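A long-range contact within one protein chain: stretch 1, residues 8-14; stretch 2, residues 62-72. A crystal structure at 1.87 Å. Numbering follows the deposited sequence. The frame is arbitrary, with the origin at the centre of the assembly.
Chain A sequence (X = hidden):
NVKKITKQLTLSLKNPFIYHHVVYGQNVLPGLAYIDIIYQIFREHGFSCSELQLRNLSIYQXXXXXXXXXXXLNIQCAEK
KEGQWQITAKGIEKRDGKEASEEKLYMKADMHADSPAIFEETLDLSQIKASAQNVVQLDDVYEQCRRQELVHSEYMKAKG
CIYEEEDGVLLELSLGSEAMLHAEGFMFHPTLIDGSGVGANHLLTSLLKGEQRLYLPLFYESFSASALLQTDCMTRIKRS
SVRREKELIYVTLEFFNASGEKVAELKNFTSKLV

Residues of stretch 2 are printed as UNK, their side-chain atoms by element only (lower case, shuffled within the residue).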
ATOM      1  N   GLN A   8      -7.469 -17.867  -4.308  1.00 18.28           N
ATOM      2  CA  GLN A   8      -6.222 -18.445  -3.840  1.00 18.73           C
ATOM      3  C   GLN A   8      -5.056 -17.866  -4.632  1.00 19.93           C
ATOM      4  O   GLN A   8      -5.055 -17.893  -5.908  1.00 21.43           O
ATOM      5  CB  GLN A   8      -6.300 -19.985  -4.004  1.00 22.74           C
ATOM      6  CG  GLN A   8      -5.061 -20.654  -3.483  1.00 25.39           C
ATOM      7  CD  GLN A   8      -5.128 -22.173  -3.544  1.00 29.72           C
ATOM      8  OE1 GLN A   8      -4.623 -22.755  -4.493  1.00 34.39           O
ATOM      9  NE2 GLN A   8      -5.730 -22.808  -2.534  1.00 27.33           N
ATOM     10  N   LEU A   9      -4.064 -17.309  -3.901  1.00 17.86           N
ATOM     11  CA  LEU A   9      -2.891 -16.679  -4.489  1.00 17.86           C
ATOM     12  C   LEU A   9      -1.674 -17.533  -4.110  1.00 19.25           C
ATOM     13  O   LEU A   9      -1.629 -18.044  -2.996  1.00 18.47           O
ATOM     14  CB  LEU A   9      -2.698 -15.255  -3.941  1.00 17.39           C
ATOM     15  CG  LEU A   9      -3.746 -14.196  -4.231  1.00 19.28           C
ATOM     16  CD1 LEU A   9      -3.199 -12.781  -3.903  1.00 21.05           C
ATOM     17  CD2 LEU A   9      -4.182 -14.188  -5.688  1.00 20.77           C
ATOM     18  N   THR A  10      -0.723 -17.709  -5.028  1.00 19.01           N
ATOM     19  CA  THR A  10       0.525 -18.408  -4.670  1.00 21.19           C
ATOM     20  C   THR A  10       1.644 -17.398  -4.619  1.00 20.20           C
ATOM     21  O   THR A  10       2.029 -16.790  -5.611  1.00 21.80           O
ATOM     22  CB  THR A  10       0.828 -19.603  -5.574  1.00 27.28           C
ATOM     23  OG1 THR A  10       1.161 -19.115  -6.879  1.00 31.79           O
ATOM     24  CG2 THR A  10      -0.379 -20.500  -5.643  1.00 24.83           C
ATOM     25  N   LEU A  11       2.131 -17.169  -3.423  1.00 18.89           N
ATOM     26  CA  LEU A  11       3.053 -16.058  -3.191  1.00 17.40           C
ATOM     27  C   LEU A  11       4.420 -16.650  -2.841  1.00 18.83           C
ATOM     28  O   LEU A  11       4.521 -17.525  -1.940  1.00 17.75           O
ATOM     29  CB  LEU A  11       2.547 -15.217  -2.071  1.00 18.46           C
ATOM     30  CG  LEU A  11       1.201 -14.561  -2.431  1.00 17.40           C
ATOM     31  CD1 LEU A  11       0.642 -13.886  -1.185  1.00 17.81           C
ATOM     32  CD2 LEU A  11       1.395 -13.567  -3.523  1.00 16.94           C
ATOM     33  N   SER A  12       5.416 -16.185  -3.585  1.00 15.30           N
ATOM     34  CA  SER A  12       6.793 -16.750  -3.505  1.00 16.76           C
ATOM     35  C   SER A  12       7.758 -15.641  -4.020  1.00 15.48           C
ATOM     36  O   SER A  12       7.318 -14.560  -4.388  1.00 11.63           O
ATOM     37  CB  SER A  12       6.867 -18.006  -4.359  1.00 17.31           C
ATOM     38  OG  SER A  12       7.000 -17.658  -5.721  1.00 18.41           O
ATOM     39  N   LEU A  13       9.071 -15.921  -4.079  1.00 15.54           N
ATOM     40  CA  LEU A  13      10.033 -15.048  -4.707  1.00 15.61           C
ATOM     41  C   LEU A  13       9.865 -14.852  -6.220  1.00 15.21           C
ATOM     42  O   LEU A  13      10.498 -14.007  -6.818  1.00 16.15           O
ATOM     43  CB  LEU A  13      11.481 -15.571  -4.388  1.00 17.04           C
ATOM     44  CG  LEU A  13      12.081 -15.067  -3.070  1.00 17.13           C
ATOM     45  CD1 LEU A  13      11.280 -15.394  -1.819  1.00 19.70           C
ATOM     46  CD2 LEU A  13      13.521 -15.655  -2.923  1.00 17.97           C
ATOM     47  N   LYS A  14       8.970 -15.585  -6.827  1.00 15.89           N
ATOM     48  CA  LYS A  14       8.635 -15.381  -8.244  1.00 18.21           C
ATOM     49  C   LYS A  14       7.784 -14.132  -8.430  1.00 17.94           C
ATOM     50  O   LYS A  14       7.715 -13.629  -9.503  1.00 15.42           O
ATOM     51  CB  LYS A  14       7.848 -16.564  -8.795  1.00 21.05           C
ATOM     52  CG  LYS A  14       8.739 -17.806  -8.932  1.00 25.68           C
ATOM     53  CD  LYS A  14       8.505 -18.568 -10.220  1.00 31.23           C
ATOM     54  CE  LYS A  14       9.634 -19.557 -10.509  1.00 33.71           C
ATOM     55  NZ  LYS A  14       9.596 -20.710  -9.591  1.00 35.21           N
ATOM     56  N   UNK A  62       3.595 -10.146   8.958  1.00 20.47           N
ATOM     57  CA  UNK A  62       4.138 -10.019   7.597  1.00 16.89           C
ATOM     58  C   UNK A  62       4.098 -11.299   6.820  1.00 17.81           C
ATOM     59  O   UNK A  62       4.251 -12.403   7.389  1.00 19.65           O
ATOM     60  c   UNK A  62       5.553  -9.480   7.816  1.00 19.16           C
ATOM     61  c   UNK A  62       5.547  -8.935   9.199  1.00 20.53           C
ATOM     62  c   UNK A  62       4.623  -9.809   9.963  1.00 20.69           C
ATOM     63  N   UNK A  63       3.836 -11.157   5.521  1.00 16.50           N
ATOM     64  CA  UNK A  63       3.768 -12.283   4.625  1.00 15.50           C
ATOM     65  C   UNK A  63       5.162 -12.398   4.014  1.00 16.97           C
ATOM     66  O   UNK A  63       5.567 -11.589   3.191  1.00 12.45           O
ATOM     67  c   UNK A  63       2.716 -12.063   3.572  1.00 16.44           C
ATOM     68  c   UNK A  63       2.421 -13.368   2.807  1.00 17.24           C
ATOM     69  c   UNK A  63       3.389 -13.607   1.652  1.00 17.49           C
ATOM     70  c   UNK A  63       0.999 -13.405   2.447  1.00 18.06           C
ATOM     71  N   UNK A  64       5.897 -13.393   4.473  1.00 17.90           N
ATOM     72  CA  UNK A  64       7.310 -13.486   4.149  1.00 19.08           C
ATOM     73  C   UNK A  64       7.528 -14.775   3.390  1.00 18.46           C
ATOM     74  O   UNK A  64       6.810 -15.727   3.587  1.00 19.11           O
ATOM     75  c   UNK A  64       7.922 -12.383   6.325  1.00 23.58           C
ATOM     76  c   UNK A  64       8.218 -13.524   5.400  1.00 20.34           C
ATOM     77  o   UNK A  64       8.014 -14.747   6.098  1.00 23.48           O
ATOM     78  N   UNK A  65       8.529 -14.800   2.520  1.00 19.23           N
ATOM     79  CA  UNK A  65       8.888 -16.072   1.852  1.00 18.81           C
ATOM     80  C   UNK A  65      10.380 -16.144   1.767  1.00 20.69           C
ATOM     81  O   UNK A  65      11.062 -15.129   1.593  1.00 20.21           O
ATOM     82  c   UNK A  65       8.281 -16.146   0.466  1.00 19.46           C
ATOM     83  N   UNK A  66      10.930 -17.335   1.947  1.00 21.15           N
ATOM     84  CA  UNK A  66      12.338 -17.440   1.592  1.00 24.37           C
ATOM     85  C   UNK A  66      12.605 -18.618   0.660  1.00 18.88           C
ATOM     86  O   UNK A  66      11.825 -19.599   0.573  1.00 18.47           O
ATOM     87  c   UNK A  66      13.974 -19.057   4.723  1.00 37.45           C
ATOM     88  o   UNK A  66      13.779 -20.069   5.405  1.00 39.85           O
ATOM     89  c   UNK A  66      12.981 -18.805   3.594  1.00 31.51           C
ATOM     90  c   UNK A  66      13.206 -17.511   2.859  1.00 28.30           C
ATOM     91  o   UNK A  66      14.911 -18.262   4.932  1.00 42.98           O
ATOM     92  N   UNK A  67      13.741 -18.516  -0.003  1.00 20.35           N
ATOM     93  CA  UNK A  67      14.246 -19.545  -0.868  1.00 21.97           C
ATOM     94  C   UNK A  67      13.114 -19.898  -1.842  1.00 18.92           C
ATOM     95  O   UNK A  67      12.551 -18.968  -2.469  1.00 17.04           O
ATOM     96  n   UNK A  67      17.412 -22.120   1.894  1.00 32.65           N
ATOM     97  c   UNK A  67      15.898 -20.486   0.907  1.00 26.17           C
ATOM     98  o   UNK A  67      15.224 -22.432   2.197  1.00 39.78           O
ATOM     99  c   UNK A  67      16.161 -21.757   1.743  1.00 33.00           C
ATOM    100  c   UNK A  67      14.744 -20.745  -0.050  1.00 24.39           C
ATOM    101  N   UNK A  68      12.762 -21.171  -1.904  1.00 19.04           N
ATOM    102  CA  UNK A  68      11.716 -21.696  -2.784  1.00 19.73           C
ATOM    103  C   UNK A  68      10.390 -21.919  -2.088  1.00 19.51           C
ATOM    104  O   UNK A  68       9.521 -22.554  -2.660  1.00 18.05           O
ATOM    105  c   UNK A  68      12.118 -23.020  -3.479  1.00 22.16           C
ATOM    106  o   UNK A  68      12.509 -25.318  -2.893  1.00 27.23           O
ATOM    107  o   UNK A  68      12.896 -23.869  -1.403  1.00 22.57           O
ATOM    108  c   UNK A  68      12.506 -24.144  -2.505  1.00 24.29           C
ATOM    109  N   UNK A  69      10.227 -21.413  -0.859  1.00 19.18           N
ATOM    110  CA  UNK A  69       8.995 -21.671  -0.080  1.00 18.93           C
ATOM    111  C   UNK A  69       7.827 -20.907  -0.762  1.00 20.51           C
ATOM    112  O   UNK A  69       8.032 -19.851  -1.381  1.00 16.13           O
ATOM    113  c   UNK A  69       9.157 -21.208   1.359  1.00 20.43           C
ATOM    114  N   UNK A  70       6.641 -21.499  -0.754  1.00 21.22           N
ATOM    115  CA  UNK A  70       5.464 -20.845  -1.421  1.00 24.47           C
ATOM    116  C   UNK A  70       4.442 -20.629  -0.335  1.00 24.08           C
ATOM    117  O   UNK A  70       4.257 -21.565   0.453  1.00 25.04           O
ATOM    118  c   UNK A  70       5.747 -22.009  -3.659  1.00 27.20           C
ATOM    119  c   UNK A  70       3.516 -21.132  -3.013  1.00 32.41           C
ATOM    120  c   UNK A  70       4.820 -21.746  -2.491  1.00 27.08           C
ATOM    121  N   UNK A  71       3.807 -19.453  -0.248  1.00 21.51           N
ATOM    122  CA  UNK A  71       2.715 -19.270   0.665  1.00 22.93           C
ATOM    123  C   UNK A  71       1.414 -19.304  -0.181  1.00 22.28           C
ATOM    124  O   UNK A  71       1.178 -18.484  -1.070  1.00 18.54           O
ATOM    125  c   UNK A  71       2.803 -17.982   1.542  1.00 25.46           C
ATOM    126  c   UNK A  71       3.791 -18.103   2.729  1.00 30.69           C
ATOM    127  c   UNK A  71       5.134 -18.700   2.448  1.00 36.90           C
ATOM    128  c   UNK A  71       1.411 -17.652   2.141  1.00 22.68           C
ATOM    129  N   UNK A  72       0.567 -20.275   0.120  1.00 21.12           N
ATOM    130  CA  UNK A  72      -0.678 -20.406  -0.587  1.00 20.72           C
ATOM    131  C   UNK A  72      -1.698 -19.649   0.244  1.00 20.97           C
ATOM    132  O   UNK A  72      -2.049 -20.099   1.335  1.00 21.13           O
ATOM    133  c   UNK A  72       0.081 -22.588  -1.537  1.00 28.43           C
ATOM    134  c   UNK A  72      -1.043 -21.858  -0.756  1.00 26.09           C
ATOM    135  c   UNK A  72      -2.385 -21.951  -1.465  1.00 24.06           C
TER
HETATM  136  O   HOH W   1       9.945 -18.556  -2.847  1.00 15.11           O

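Position 62 has three side-chain carbons that close a ring onto the backbone N. It lies out of reach of stretch 1. It is P62.

Position 63 has four side-chain carbons, forked at the second. The side chain points toward stretch 1, and one branch end lies 3.7 Å from CD1 of L11. A fork at the second carbon means leucine, L63. The apolar pair is L11 CD1 and L63 CD1.

Position 64 has a CB carrying one oxygen and one carbon. It points away and touches nothing on stretch 1. This is threonine, T64.

Position 65 has one side-chain carbon, CB, directed toward stretch 1. It is alanine, A65. Its CB lies 3.8 Å from L13 CD1, and its backbone O is 3.4 Å from the same L13 CD1.

Position 66 has three carbons in a row, the third carrying two oxygens. The side chain points away. A carboxylate at this length is glutamate, E66. Its OE2 is hydrogen-bonded elsewhere in the structure. Its backbone meets L13, with CA 4.1 Å from L13 CD1.

Position 67 has three carbons, the third carrying one oxygen and one nitrogen. This amide is glutamine, Q67. Its side chain points away, so the contact is made by the backbone: Q67 O is 3.5 Å from L13 CD2. The phi/psi of 52/-125 suits the second place of a type II' turn.

Position 68 has two carbons, the second carrying two oxygens. It points away and makes no contact. It is aspartate, D68.

Position 69 has CB alone, so it is alanine, A69. It closes the turn that begins at E66, with A69 N donating to E66 O at 2.8 Å. Its backbone O lies 3.7 Å from S12 CB.

Position 70 has a CB carrying two carbons. One of these is 4.0 Å from T10 CB and the other 4.2 Å from S12 CB. Three carbons forked at the first make valine, V70.

Position 71 has four carbons, forked at the first, with one arm two carbons long. Only isoleucine fits, I71. It pairs with L11, and the two side chains share a face of the sheet.

Position 72 has a CB carrying two carbons, one of them 3.4 Å from CD of Q8. It is valine, V72. It pairs with T10, and both side chains lie on the face opposite L11 and I71.

The contact joins antiparallel strands 8-11 and 70-72. L11 and I71 hold it through two nearly straight hydrogen bonds, L11 N to I71 O at 2.9 Å and I71 N to L11 O at 2.7 Å. CA-H...O contacts at 3.5 Å, V72 CA to L9 O and V70 CA to L11 O, accompany them. Beyond the strand pairing, L13 packs on A65 and the turn backbone. Water 1 extends the link: it accepts from L13 N at 3.0 Å and donates to Q67 O and A69 O, both at 2.7 Å.

Stretch 2 62-72: PLTAEQDAVIV
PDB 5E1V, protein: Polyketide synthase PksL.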